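Local coordinates for Alpha/beta hydrolase fold protein (Nakamurella multipartita, PDB 4Y7D) that adopts the alpha/beta hydrolase fold and probably acts as a hydrolase, at residues His40-Gly45 and Asp221-Gln226; Ala53-Ala58 and Ala280-Pro285; Cys105-Gly110 and Gly276-Phe281; Lys169-Thr174 and Glu188-Ile193. One frame throughout, in Å; residues are numbered along the deposited sequence.

Interaction 1 (His40-Gly45 and Asp221-Gln226); sequences HGSPGG and DNDMDQ
Asp-223 OD2 is gripped by several groups. From across the contact Ser-42 OG donates to it at 2.8 Å, and Arg-68 NH1 in a salt bridge and Tyr-71 OH in a hydrogen bond reach the same oxygen from a neighbouring loop. Ser-42 comes from above the carboxylate plane, 44° out of it. Its OG lies beside the backbone N (chi1 -56°), which brings the hydroxyl to the acid while CB meets the next residue of the helix. That neighbour is Met-224, present as selenomethionine; its chain bends at chi2 and chi3 and carries CE to 3.7 Å from Ser-42 CB, an apolar touch beside the polar one.

The loop follows strand 35-39, and its His-Gly sequence matches the segment that helps form the oxyanion hole in many alpha/beta hydrolases. It is braced from within. His-40 ND1 donates to Gly-41 O at 2.8 Å on a lone pair in the carbonyl plane, and the backbone N of Gly-45 sits over the centre of the imidazole. A side chain at Gly-44 would run into His-40 ND1, and the peptide bond before Pro-43 is cis.

Asp-223 is thus a polar link between helix 217-227 and this loop, beside apolar touches such as that of Met-224. With an arginine and two hydroxyls around OD2, the carboxylate is likely to stay ionised, with Arg-68 a probable counter-charge.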
loop_
_atom_site.group_PDB
_atom_site.type_symbol
_atom_site.label_atom_id
_atom_site.label_comp_id
_atom_site.label_asym_id
_atom_site.label_seq_id
_atom_site.Cartn_x
_atom_site.Cartn_y
_atom_site.Cartn_z
ATOM N N HIS A 40 2.865 3.102 0.528
ATOM C CA HIS A 40 2.997 1.732 1.021
ATOM C C HIS A 40 2.291 1.476 2.362
ATOM O O HIS A 40 1.997 2.385 3.164
ATOM C CB HIS A 40 4.514 1.342 1.102
ATOM C CG HIS A 40 5.255 2.048 2.167
ATOM N ND1 HIS A 40 5.124 1.729 3.507
ATOM C CD2 HIS A 40 6.192 3.035 2.107
ATOM C CE1 HIS A 40 5.914 2.508 4.221
ATOM N NE2 HIS A 40 6.566 3.305 3.404
ATOM N N GLY A 41 2.117 0.191 2.635
ATOM C CA GLY A 41 1.524 -0.271 3.869
ATOM C C GLY A 41 2.466 -0.493 5.031
ATOM O O GLY A 41 3.531 0.127 5.119
ATOM N N SER A 42 2.046 -1.363 5.943
ATOM C CA SER A 42 2.668 -1.452 7.264
ATOM C C SER A 42 3.064 -2.889 7.596
ATOM O O SER A 42 2.173 -3.712 7.832
ATOM C CB SER A 42 1.695 -1.001 8.329
ATOM O OG SER A 42 1.182 0.295 8.142
ATOM N N PRO A 43 4.368 -3.213 7.622
ATOM C CA PRO A 43 5.489 -2.343 7.224
ATOM C C PRO A 43 5.579 -2.260 5.709
ATOM O O PRO A 43 4.812 -2.898 4.995
ATOM C CB PRO A 43 6.705 -3.106 7.728
ATOM C CG PRO A 43 6.306 -4.539 7.529
ATOM C CD PRO A 43 4.839 -4.578 7.925
ATOM N N GLY A 44 6.548 -1.485 5.231
ATOM C CA GLY A 44 6.758 -1.316 3.808
ATOM C C GLY A 44 7.944 -0.397 3.626
ATOM O O GLY A 44 8.860 -0.302 4.457
ATOM N N GLY A 45 7.962 0.239 2.487
ATOM C CA GLY A 45 9.041 1.102 2.100
ATOM C C GLY A 45 9.029 1.227 0.609
ATOM O O GLY A 45 8.145 0.711 -0.047
ATOM N N ASP A 221 6.151 0.224 14.253
ATOM C CA ASP A 221 5.675 0.449 15.631
ATOM C C ASP A 221 4.842 1.744 15.722
ATOM O O ASP A 221 3.784 1.803 16.345
ATOM C CB ASP A 221 6.880 0.576 16.566
ATOM C CG ASP A 221 7.553 -0.760 16.839
ATOM O OD1 ASP A 221 6.965 -1.805 16.499
ATOM O OD2 ASP A 221 8.643 -0.765 17.435
ATOM N N ASN A 222 5.305 2.777 15.020
ATOM C CA ASN A 222 4.561 4.024 14.961
ATOM C C ASN A 222 3.165 3.833 14.318
ATOM O O ASN A 222 2.144 4.314 14.817
ATOM C CB ASN A 222 5.331 5.070 14.156
ATOM C CG ASN A 222 4.582 6.376 14.111
ATOM O OD1 ASN A 222 4.301 6.933 15.158
ATOM N ND2 ASN A 222 4.224 6.845 12.953
ATOM N N ASP A 223 3.125 3.113 13.216
ATOM C CA ASP A 223 1.842 2.863 12.517
ATOM C C ASP A 223 0.894 2.074 13.447
ATOM O O ASP A 223 -0.299 2.382 13.577
ATOM C CB ASP A 223 2.035 2.062 11.236
ATOM C CG ASP A 223 2.664 2.818 10.101
ATOM O OD1 ASP A 223 2.779 4.066 10.138
ATOM O OD2 ASP A 223 3.060 2.118 9.117
HETATM N N MSE A 224 1.424 1.069 14.112
HETATM C CA MSE A 224 0.544 0.252 14.989
HETATM C C MSE A 224 0.002 1.112 16.105
HETATM O O MSE A 224 -1.167 1.002 16.509
HETATM C CB MSE A 224 1.281 -0.998 15.519
HETATM C CG MSE A 224 1.648 -1.930 14.360
HETATM SE SE MSE A 224 0.219 -2.680 13.197
HETATM C CE MSE A 224 0.257 -1.494 11.649
ATOM N N ASP A 225 0.829 1.981 16.659
ATOM C CA ASP A 225 0.381 2.843 17.712
ATOM C C ASP A 225 -0.646 3.881 17.212
ATOM O O ASP A 225 -1.703 4.103 17.845
ATOM C CB ASP A 225 1.566 3.548 18.356
ATOM C CG ASP A 225 1.137 4.577 19.323
ATOM O OD1 ASP A 225 0.359 4.255 20.210
ATOM O OD2 ASP A 225 1.577 5.726 19.226
ATOM N N GLN A 226 -0.372 4.480 16.053
ATOM C CA GLN A 226 -1.248 5.508 15.544
ATOM C C GLN A 226 -2.575 4.942 15.079
ATOM O O GLN A 226 -3.609 5.561 15.282
ATOM C CB GLN A 226 -0.579 6.236 14.368
ATOM C CG GLN A 226 0.563 7.168 14.786
ATOM C CD GLN A 226 0.064 8.256 15.690
ATOM O OE1 GLN A 226 -0.949 8.857 15.413
ATOM N NE2 GLN A 226 0.717 8.474 16.782
#

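Interaction 2 (Ala53-Ala58 and Ala280-Pro285); sequences ARFLVA and AFWVHP
Phe-55 meets Phe-281 and Trp-282 together, and the tight part of the contact lies between the two phenylalanines. The edge of Phe-281 points at the face of Phe-55 in an offset edge-to-face pair, planes at 82°, with Phe-281 CE2 3.6 Å from Phe-55 CZ. Behind it, Phe-281 CD2 lies over the centre of the Trp-282 ring, so the two neighbouring rings on helix 280-283 pack on each other. Phe-55 CG stands between its backbone N and carbonyl carbon (chi1 81°), the crowded position, and this swings the ring across to the other helix.

The three rings form an aromatic cluster that joins helix 46-58, which follows strand 35-39 of the central sheet, to the short helix 280-283. Met-52 O, in the first helix, accepts a hydrogen bond from Trp-282 NE1. Replacing Phe-55 by alanine is likely to open a gap between helix 46-58 and the Phe-281 edge and to leave Trp-282 NE1 without its aromatic neighbour.

Trp-282 meets Phe-55 obliquely and at only slightly longer range, NE1 standing 3.8 Å from Phe-55 CD1. The loose side faces solvent: Phe-55 is itself partly exposed and also touches Arg-291, while Ala-58, nearly one turn further on, is exposed.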
loop_
_atom_site.group_PDB
_atom_site.type_symbol
_atom_site.label_atom_id
_atom_site.label_comp_id
_atom_site.label_asym_id
_atom_site.label_seq_id
_atom_site.Cartn_x
_atom_site.Cartn_y
_atom_site.Cartn_z
ATOM N N ALA A 53 3.689 0.088 -7.842
ATOM C CA ALA A 53 3.679 1.089 -8.911
ATOM C C ALA A 53 3.954 0.512 -10.274
ATOM O O ALA A 53 3.745 1.227 -11.280
ATOM C CB ALA A 53 4.702 2.169 -8.649
ATOM N N ARG A 54 4.465 -0.718 -10.383
ATOM C CA ARG A 54 4.862 -1.160 -11.739
ATOM C C ARG A 54 3.756 -1.062 -12.773
ATOM O O ARG A 54 4.017 -0.689 -13.941
ATOM C CB ARG A 54 5.410 -2.594 -11.778
ATOM C CG ARG A 54 6.809 -2.752 -11.218
ATOM C CD ARG A 54 7.328 -4.170 -11.539
ATOM N NE ARG A 54 8.654 -4.260 -10.969
ATOM C CZ ARG A 54 8.944 -4.753 -9.754
ATOM N NH1 ARG A 54 8.017 -5.327 -8.993
ATOM N NH2 ARG A 54 10.214 -4.743 -9.350
ATOM N N PHE A 55 2.537 -1.431 -12.410
ATOM C CA PHE A 55 1.458 -1.387 -13.416
ATOM C C PHE A 55 1.207 0.056 -13.923
ATOM O O PHE A 55 0.805 0.260 -15.062
ATOM C CB PHE A 55 0.167 -2.047 -12.890
ATOM C CG PHE A 55 -0.668 -1.157 -12.003
ATOM C CD1 PHE A 55 -0.370 -1.003 -10.642
ATOM C CD2 PHE A 55 -1.795 -0.495 -12.507
ATOM C CE1 PHE A 55 -1.152 -0.203 -9.828
ATOM C CE2 PHE A 55 -2.578 0.283 -11.687
ATOM C CZ PHE A 55 -2.257 0.429 -10.331
ATOM N N LEU A 56 1.432 1.054 -13.069
ATOM C CA LEU A 56 1.216 2.445 -13.419
ATOM C C LEU A 56 2.239 2.898 -14.442
ATOM O O LEU A 56 1.905 3.518 -15.480
ATOM C CB LEU A 56 1.312 3.322 -12.161
ATOM C CG LEU A 56 0.166 3.182 -11.158
ATOM C CD1 LEU A 56 0.481 3.985 -9.896
ATOM C CD2 LEU A 56 -1.196 3.598 -11.674
ATOM N N VAL A 57 3.487 2.531 -14.196
ATOM C CA VAL A 57 4.568 2.909 -15.106
ATOM C C VAL A 57 4.302 2.294 -16.478
ATOM O O VAL A 57 4.425 2.951 -17.559
ATOM C CB VAL A 57 5.921 2.466 -14.520
ATOM C CG1 VAL A 57 7.008 2.639 -15.575
ATOM C CG2 VAL A 57 6.247 3.227 -13.196
ATOM N N ALA A 58 3.836 1.038 -16.463
ATOM C CA ALA A 58 3.513 0.365 -17.702
ATOM C C ALA A 58 2.337 1.013 -18.460
ATOM O O ALA A 58 2.243 0.934 -19.688
ATOM C CB ALA A 58 3.216 -1.106 -17.394
ATOM N N ALA A 280 -5.066 -9.136 -3.678
ATOM C CA ALA A 280 -5.942 -9.308 -4.850
ATOM C C ALA A 280 -5.812 -8.313 -6.009
ATOM O O ALA A 280 -5.893 -8.703 -7.167
ATOM C CB ALA A 280 -7.391 -9.355 -4.385
ATOM N N PHE A 281 -5.652 -7.036 -5.716
ATOM C CA PHE A 281 -5.645 -6.007 -6.770
ATOM C C PHE A 281 -4.493 -6.297 -7.761
ATOM O O PHE A 281 -4.606 -5.927 -8.908
ATOM C CB PHE A 281 -5.518 -4.634 -6.114
ATOM C CG PHE A 281 -5.386 -3.468 -7.052
ATOM C CD1 PHE A 281 -6.435 -3.029 -7.811
ATOM C CD2 PHE A 281 -4.185 -2.753 -7.128
ATOM C CE1 PHE A 281 -6.310 -1.899 -8.593
ATOM C CE2 PHE A 281 -4.053 -1.647 -7.961
ATOM C CZ PHE A 281 -5.126 -1.215 -8.676
ATOM N N TRP A 282 -3.413 -6.939 -7.294
ATOM C CA TRP A 282 -2.305 -7.321 -8.134
ATOM C C TRP A 282 -2.289 -8.763 -8.572
ATOM O O TRP A 282 -1.763 -9.042 -9.660
ATOM C CB TRP A 282 -0.948 -6.987 -7.495
ATOM C CG TRP A 282 -0.736 -5.491 -7.330
ATOM C CD1 TRP A 282 -0.129 -4.627 -8.224
ATOM C CD2 TRP A 282 -1.131 -4.687 -6.211
ATOM N NE1 TRP A 282 -0.108 -3.357 -7.719
ATOM C CE2 TRP A 282 -0.711 -3.355 -6.485
ATOM C CE3 TRP A 282 -1.771 -4.960 -4.990
ATOM C CZ2 TRP A 282 -0.970 -2.316 -5.632
ATOM C CZ3 TRP A 282 -2.009 -3.911 -4.121
ATOM C CH2 TRP A 282 -1.593 -2.599 -4.450
ATOM N N VAL A 283 -2.813 -9.673 -7.775
ATOM C CA VAL A 283 -2.649 -11.098 -8.074
ATOM C C VAL A 283 -3.930 -11.904 -8.349
ATOM O O VAL A 283 -3.845 -13.068 -8.733
ATOM C CB VAL A 283 -1.790 -11.816 -6.999
ATOM C CG1 VAL A 283 -0.485 -11.049 -6.787
ATOM C CG2 VAL A 283 -2.567 -12.058 -5.704
ATOM N N HIS A 284 -5.106 -11.304 -8.178
ATOM C CA HIS A 284 -6.378 -12.043 -8.364
ATOM C C HIS A 284 -6.562 -12.262 -9.860
ATOM O O HIS A 284 -6.168 -11.398 -10.668
ATOM C CB HIS A 284 -7.514 -11.239 -7.746
ATOM C CG HIS A 284 -8.846 -11.907 -7.783
ATOM N ND1 HIS A 284 -9.614 -11.957 -8.925
ATOM C CD2 HIS A 284 -9.549 -12.577 -6.839
ATOM C CE1 HIS A 284 -10.728 -12.622 -8.692
ATOM N NE2 HIS A 284 -10.715 -13.003 -7.433
ATOM N N PRO A 285 -7.160 -13.393 -10.267
ATOM C CA PRO A 285 -7.259 -13.665 -11.718
ATOM C C PRO A 285 -8.101 -12.687 -12.508
ATOM O O PRO A 285 -7.945 -12.617 -13.681
ATOM C CB PRO A 285 -7.888 -15.068 -11.777
ATOM C CG PRO A 285 -8.491 -15.285 -10.409
ATOM C CD PRO A 285 -7.569 -14.560 -9.473
#

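Interaction 3 (Cys105-Gly110 and Gly276-Phe281); sequences CWSGGG and GTHLAF
Two polar bonds join the segments. Ser-107 OG and His-278 NE2 are 2.7 Å apart, with the serine oxygen at the edge of the imidazole and in its plane; either could be the donor. Trp-106 NE1 gives a weak, bent bond to His-278 O at 3.0 Å (131°).

The ring contact adds to these. Trp-106 NE1 stands 3.5 Å above the plane of the His-278 imidazole, over its centre, while the two ring planes, at 35°, are neither stacked nor edge-to-face. Trp-106 CG is anti to the backbone N (chi1 178°), and that extends the indole over the histidine. A valine in place of Trp-106 would probably remove the indole from this face of the imidazole and leave His-278 O without its N-H.

Apolar packing is slighter: Trp-106 CH2 lies 4.1 Å from Leu-279 CG. Within its own segment Leu-279 N is capped by Thr-277 OG1, which helps fix the turn that presents His-278.

Ser-107 follows strand 101-106 with a positive phi of 60°, consistent with the nucleophile elbow of alpha/beta hydrolases, and glycines follow it. On the far side of the imidazole His-278 ND1 bonds Asp-250 OD2, and the resulting Ser-His-Asp chain is consistent with a catalytic triad.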
loop_
_atom_site.group_PDB
_atom_site.type_symbol
_atom_site.label_atom_id
_atom_site.label_comp_id
_atom_site.label_asym_id
_atom_site.label_seq_id
_atom_site.Cartn_x
_atom_site.Cartn_y
_atom_site.Cartn_z
ATOM N N CYS A 105 -2.955 4.066 -2.719
ATOM C CA CYS A 105 -2.581 3.542 -1.409
ATOM C C CYS A 105 -3.066 2.118 -1.206
ATOM O O CYS A 105 -4.026 1.675 -1.831
ATOM C CB CYS A 105 -3.082 4.433 -0.306
ATOM S SG CYS A 105 -4.876 4.550 -0.062
ATOM N N TRP A 106 -2.390 1.415 -0.294
ATOM C CA TRP A 106 -2.806 0.057 0.065
ATOM C C TRP A 106 -2.597 -0.100 1.536
ATOM O O TRP A 106 -1.634 0.433 2.054
ATOM C CB TRP A 106 -1.953 -0.923 -0.704
ATOM C CG TRP A 106 -2.147 -2.403 -0.471
ATOM C CD1 TRP A 106 -3.288 -3.060 -0.119
ATOM C CD2 TRP A 106 -1.181 -3.397 -0.705
ATOM N NE1 TRP A 106 -3.085 -4.418 -0.110
ATOM C CE2 TRP A 106 -1.789 -4.651 -0.463
ATOM C CE3 TRP A 106 0.157 -3.362 -1.134
ATOM C CZ2 TRP A 106 -1.100 -5.856 -0.605
ATOM C CZ3 TRP A 106 0.837 -4.561 -1.307
ATOM C CH2 TRP A 106 0.216 -5.793 -1.020
ATOM N N SER A 107 -3.547 -0.774 2.219
ATOM C CA SER A 107 -3.342 -1.280 3.583
ATOM C C SER A 107 -3.028 -0.150 4.580
ATOM O O SER A 107 -3.796 0.849 4.677
ATOM C CB SER A 107 -2.229 -2.353 3.507
ATOM O OG SER A 107 -2.291 -3.259 4.603
ATOM N N GLY A 108 -1.907 -0.239 5.305
ATOM C CA GLY A 108 -1.501 0.833 6.209
ATOM C C GLY A 108 -1.123 2.162 5.544
ATOM O O GLY A 108 -0.976 3.144 6.232
ATOM N N GLY A 109 -1.086 2.230 4.217
ATOM C CA GLY A 109 -0.997 3.531 3.543
ATOM C C GLY A 109 -2.299 4.352 3.530
ATOM O O GLY A 109 -2.313 5.520 3.151
ATOM N N GLY A 110 -3.398 3.700 3.872
ATOM C CA GLY A 110 -4.693 4.345 3.902
ATOM C C GLY A 110 -4.801 5.586 4.741
ATOM O O GLY A 110 -5.229 6.610 4.250
ATOM N N GLY A 276 -10.669 -12.924 -3.141
ATOM C CA GLY A 276 -9.403 -12.189 -3.165
ATOM C C GLY A 276 -8.784 -12.083 -1.785
ATOM O O GLY A 276 -9.467 -11.811 -0.810
ATOM N N THR A 277 -7.477 -12.269 -1.732
ATOM C CA THR A 277 -6.664 -12.042 -0.526
ATOM C C THR A 277 -6.313 -10.552 -0.405
ATOM O O THR A 277 -6.757 -9.732 -1.189
ATOM C CB THR A 277 -5.329 -12.834 -0.617
ATOM O OG1 THR A 277 -4.512 -12.294 -1.672
ATOM C CG2 THR A 277 -5.567 -14.258 -0.847
ATOM N N HIS A 278 -5.499 -10.207 0.577
ATOM C CA HIS A 278 -4.999 -8.840 0.704
ATOM C C HIS A 278 -4.232 -8.343 -0.541
ATOM O O HIS A 278 -4.180 -7.136 -0.791
ATOM C CB HIS A 278 -4.126 -8.723 1.959
ATOM C CG HIS A 278 -3.916 -7.322 2.422
ATOM N ND1 HIS A 278 -4.958 -6.412 2.565
ATOM C CD2 HIS A 278 -2.807 -6.702 2.876
ATOM C CE1 HIS A 278 -4.484 -5.292 3.075
ATOM N NE2 HIS A 278 -3.180 -5.443 3.267
ATOM N N LEU A 279 -3.679 -9.254 -1.346
ATOM C CA LEU A 279 -2.911 -8.909 -2.548
ATOM C C LEU A 279 -3.770 -8.930 -3.822
ATOM O O LEU A 279 -3.257 -8.750 -4.937
ATOM C CB LEU A 279 -1.756 -9.915 -2.760
ATOM C CG LEU A 279 -0.530 -9.759 -1.840
ATOM C CD1 LEU A 279 -0.809 -10.070 -0.404
ATOM C CD2 LEU A 279 0.614 -10.639 -2.350
ATOM N N ALA A 280 -5.066 -9.136 -3.678
ATOM C CA ALA A 280 -5.942 -9.308 -4.850
ATOM C C ALA A 280 -5.812 -8.313 -6.009
ATOM O O ALA A 280 -5.893 -8.703 -7.167
ATOM C CB ALA A 280 -7.391 -9.355 -4.385
ATOM N N PHE A 281 -5.652 -7.036 -5.716
ATOM C CA PHE A 281 -5.645 -6.007 -6.770
ATOM C C PHE A 281 -4.493 -6.297 -7.761
ATOM O O PHE A 281 -4.606 -5.927 -8.908
ATOM C CB PHE A 281 -5.518 -4.634 -6.114
ATOM C CG PHE A 281 -5.386 -3.468 -7.052
ATOM C CD1 PHE A 281 -6.435 -3.029 -7.811
ATOM C CD2 PHE A 281 -4.185 -2.753 -7.128
ATOM C CE1 PHE A 281 -6.310 -1.899 -8.593
ATOM C CE2 PHE A 281 -4.053 -1.647 -7.961
ATOM C CZ PHE A 281 -5.126 -1.215 -8.676
#

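Interaction 4 (Lys169-Thr174 and Glu188-Ile193)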
loop_
_atom_site.group_PDB
_atom_site.type_symbol
_atom_site.label_atom_id
_atom_site.label_comp_id
_atom_site.label_asym_id
_atom_site.label_seq_id
_atom_site.Cartn_x
_atom_site.Cartn_y
_atom_site.Cartn_z
ATOM N N LYS A 169 7.144 -21.814 -2.631
ATOM C CA LYS A 169 6.844 -21.983 -1.225
ATOM C C LYS A 169 6.524 -20.660 -0.584
ATOM O O LYS A 169 5.609 -20.574 0.220
ATOM C CB LYS A 169 8.004 -22.679 -0.461
ATOM C CG LYS A 169 8.105 -24.190 -0.690
ATOM C CD LYS A 169 8.884 -24.895 0.459
ATOM C CE LYS A 169 9.465 -26.274 0.113
ATOM N NZ LYS A 169 10.968 -26.315 0.063
ATOM N N LEU A 170 7.261 -19.604 -0.945
ATOM C CA LEU A 170 7.010 -18.285 -0.365
ATOM C C LEU A 170 5.659 -17.728 -0.836
ATOM O O LEU A 170 4.894 -17.161 -0.029
ATOM C CB LEU A 170 8.135 -17.303 -0.663
ATOM C CG LEU A 170 7.998 -15.973 0.105
ATOM C CD1 LEU A 170 7.763 -16.129 1.613
ATOM C CD2 LEU A 170 9.225 -15.094 -0.069
ATOM N N VAL A 171 5.369 -17.884 -2.131
ATOM C CA VAL A 171 4.088 -17.437 -2.702
ATOM C C VAL A 171 2.904 -18.139 -1.961
ATOM O O VAL A 171 1.960 -17.491 -1.517
ATOM C CB VAL A 171 4.058 -17.690 -4.229
ATOM C CG1 VAL A 171 2.653 -17.552 -4.782
ATOM C CG2 VAL A 171 5.008 -16.746 -4.941
ATOM N N SER A 172 3.001 -19.438 -1.790
ATOM C CA SER A 172 2.001 -20.208 -1.084
ATOM C C SER A 172 1.787 -19.729 0.357
ATOM O O SER A 172 0.659 -19.540 0.778
ATOM C CB SER A 172 2.364 -21.679 -1.114
ATOM O OG SER A 172 1.358 -22.473 -0.505
ATOM N N ALA A 173 2.869 -19.533 1.091
ATOM C CA ALA A 173 2.797 -19.052 2.444
ATOM C C ALA A 173 2.140 -17.694 2.537
ATOM O O ALA A 173 1.333 -17.438 3.442
ATOM C CB ALA A 173 4.194 -18.994 3.037
ATOM N N THR A 174 2.461 -16.823 1.581
ATOM C CA THR A 174 1.938 -15.464 1.560
ATOM C C THR A 174 0.422 -15.451 1.226
ATOM O O THR A 174 -0.364 -14.795 1.902
ATOM C CB THR A 174 2.732 -14.592 0.556
ATOM O OG1 THR A 174 4.139 -14.612 0.913
ATOM C CG2 THR A 174 2.201 -13.166 0.576
ATOM N N GLU A 188 -4.913 -23.061 -5.997
ATOM C CA GLU A 188 -5.368 -22.554 -7.292
ATOM C C GLU A 188 -4.775 -21.165 -7.583
ATOM O O GLU A 188 -4.340 -20.886 -8.707
ATOM C CB GLU A 188 -6.899 -22.522 -7.343
ATOM C CG GLU A 188 -7.483 -22.132 -8.702
ATOM C CD GLU A 188 -9.004 -22.333 -8.778
ATOM O OE1 GLU A 188 -9.476 -23.489 -8.749
ATOM O OE2 GLU A 188 -9.735 -21.343 -8.871
ATOM N N ARG A 189 -4.739 -20.309 -6.556
ATOM C CA ARG A 189 -4.201 -18.960 -6.671
ATOM C C ARG A 189 -2.703 -19.010 -6.893
ATOM O O ARG A 189 -2.190 -18.327 -7.742
ATOM C CB ARG A 189 -4.563 -18.096 -5.451
ATOM C CG ARG A 189 -4.109 -16.640 -5.606
ATOM C CD ARG A 189 -4.928 -15.817 -6.623
ATOM N NE ARG A 189 -6.248 -15.590 -6.052
ATOM C CZ ARG A 189 -7.322 -16.307 -6.304
ATOM N NH1 ARG A 189 -8.415 -16.065 -5.631
ATOM N NH2 ARG A 189 -7.322 -17.244 -7.251
ATOM N N VAL A 190 -2.020 -19.897 -6.157
ATOM C CA VAL A 190 -0.588 -20.070 -6.287
ATOM C C VAL A 190 -0.224 -20.481 -7.726
ATOM O O VAL A 190 0.716 -19.937 -8.306
ATOM C CB VAL A 190 -0.057 -21.060 -5.214
ATOM C CG1 VAL A 190 1.387 -21.454 -5.502
ATOM C CG2 VAL A 190 -0.197 -20.481 -3.828
ATOM N N ALA A 191 -0.965 -21.420 -8.306
ATOM C CA ALA A 191 -0.654 -21.898 -9.669
ATOM C C ALA A 191 -0.813 -20.775 -10.700
ATOM O O ALA A 191 0.024 -20.624 -11.594
ATOM C CB ALA A 191 -1.519 -23.091 -10.023
ATOM N N GLN A 192 -1.847 -19.942 -10.518
ATOM C CA GLN A 192 -2.034 -18.741 -11.335
ATOM C C GLN A 192 -0.821 -17.800 -11.254
ATOM O O GLN A 192 -0.326 -17.309 -12.258
ATOM C CB GLN A 192 -3.297 -17.997 -10.881
ATOM C CG GLN A 192 -4.565 -18.767 -11.269
ATOM C CD GLN A 192 -5.766 -18.326 -10.461
ATOM O OE1 GLN A 192 -5.676 -17.391 -9.632
ATOM N NE2 GLN A 192 -6.876 -19.013 -10.653
ATOM N N ILE A 193 -0.339 -17.569 -10.044
ATOM C CA ILE A 193 0.737 -16.670 -9.819
ATOM C C ILE A 193 2.031 -17.205 -10.411
ATOM O O ILE A 193 2.769 -16.473 -11.032
ATOM C CB ILE A 193 0.889 -16.411 -8.316
ATOM C CG1 ILE A 193 -0.315 -15.599 -7.834
ATOM C CG2 ILE A 193 2.216 -15.683 -8.014
ATOM C CD1 ILE A 193 -0.386 -15.410 -6.331
#
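Helices 167-177 and 183-194 run roughly antiparallel where their segments meet, at 136° between N-to-C directions and with axes 9.5 Å apart. They form an alpha-helical hairpin in the insertion between strands 124-130 and 242-247, where many alpha/beta hydrolases carry a cap. Ala-176 and Gly-179, near the bend between the helices, bind a sodium ion.

The backbones come closest at Ser-172 and Val-190, and the packing there has one methyl pressed on a main chain: Val-190 CG2 is 3.5 Å from Ser-172 CA. Because Val-190 CG2 lies beside its own backbone N while CG1 is anti to it (chi1 169°), the two branches divide the work. CG2 rests on the serine, also 3.9 Å from Ser-172 CB, and CG1 turns to Val-171, 4.2 Å from Val-171 CG1.

That same Val-171 methyl also meets Ile-193, nearly one turn after Val-190, at 3.8 Å from Ile-193 CG2 and 4.0 Å from Ile-193 CD1. Valine and isoleucine lie alongside one another, pointing opposite ways, the valine methyl reaching both branches of the isoleucine. Leu-204 of helix 197-209 also touches Val-171, so the hairpin is packed on a third helix.

Two side-chain hydrogen bonds lie within single helices. Arg-189 NH2 donates to Gln-192 OE1 at 2.9 Å, while its NH1 reaches Ala-275 O. On the other helix Thr-174 N and Thr-174 OG1 both bond to Leu-170 O, from opposite faces of its carbonyl plane.

In the fold
The first segments of interactions 1, 2 and 3 come early in the chain, around strands 35-39 and 101-106, and their partners much later. Interaction 4 lies wholly between those halves, in helices 167-177 and 183-194. Interactions 2 and 3 have centres 11 Å apart and share helix 280-283, where Trp-282 packs on Trp-106. Interaction 1, its centre about 13 Å from that of interaction 3, touches it through Ser-42 OG and Gly-108 CA, so the probable oxyanion loop adjoins the probable nucleophile elbow. Interaction 4, about 16 Å from interaction 2 between centres, meets it where Arg-189 and Gln-192 pack on Pro-285. The likely catalytic centre is thereby joined to sheet-flanking helices and cap.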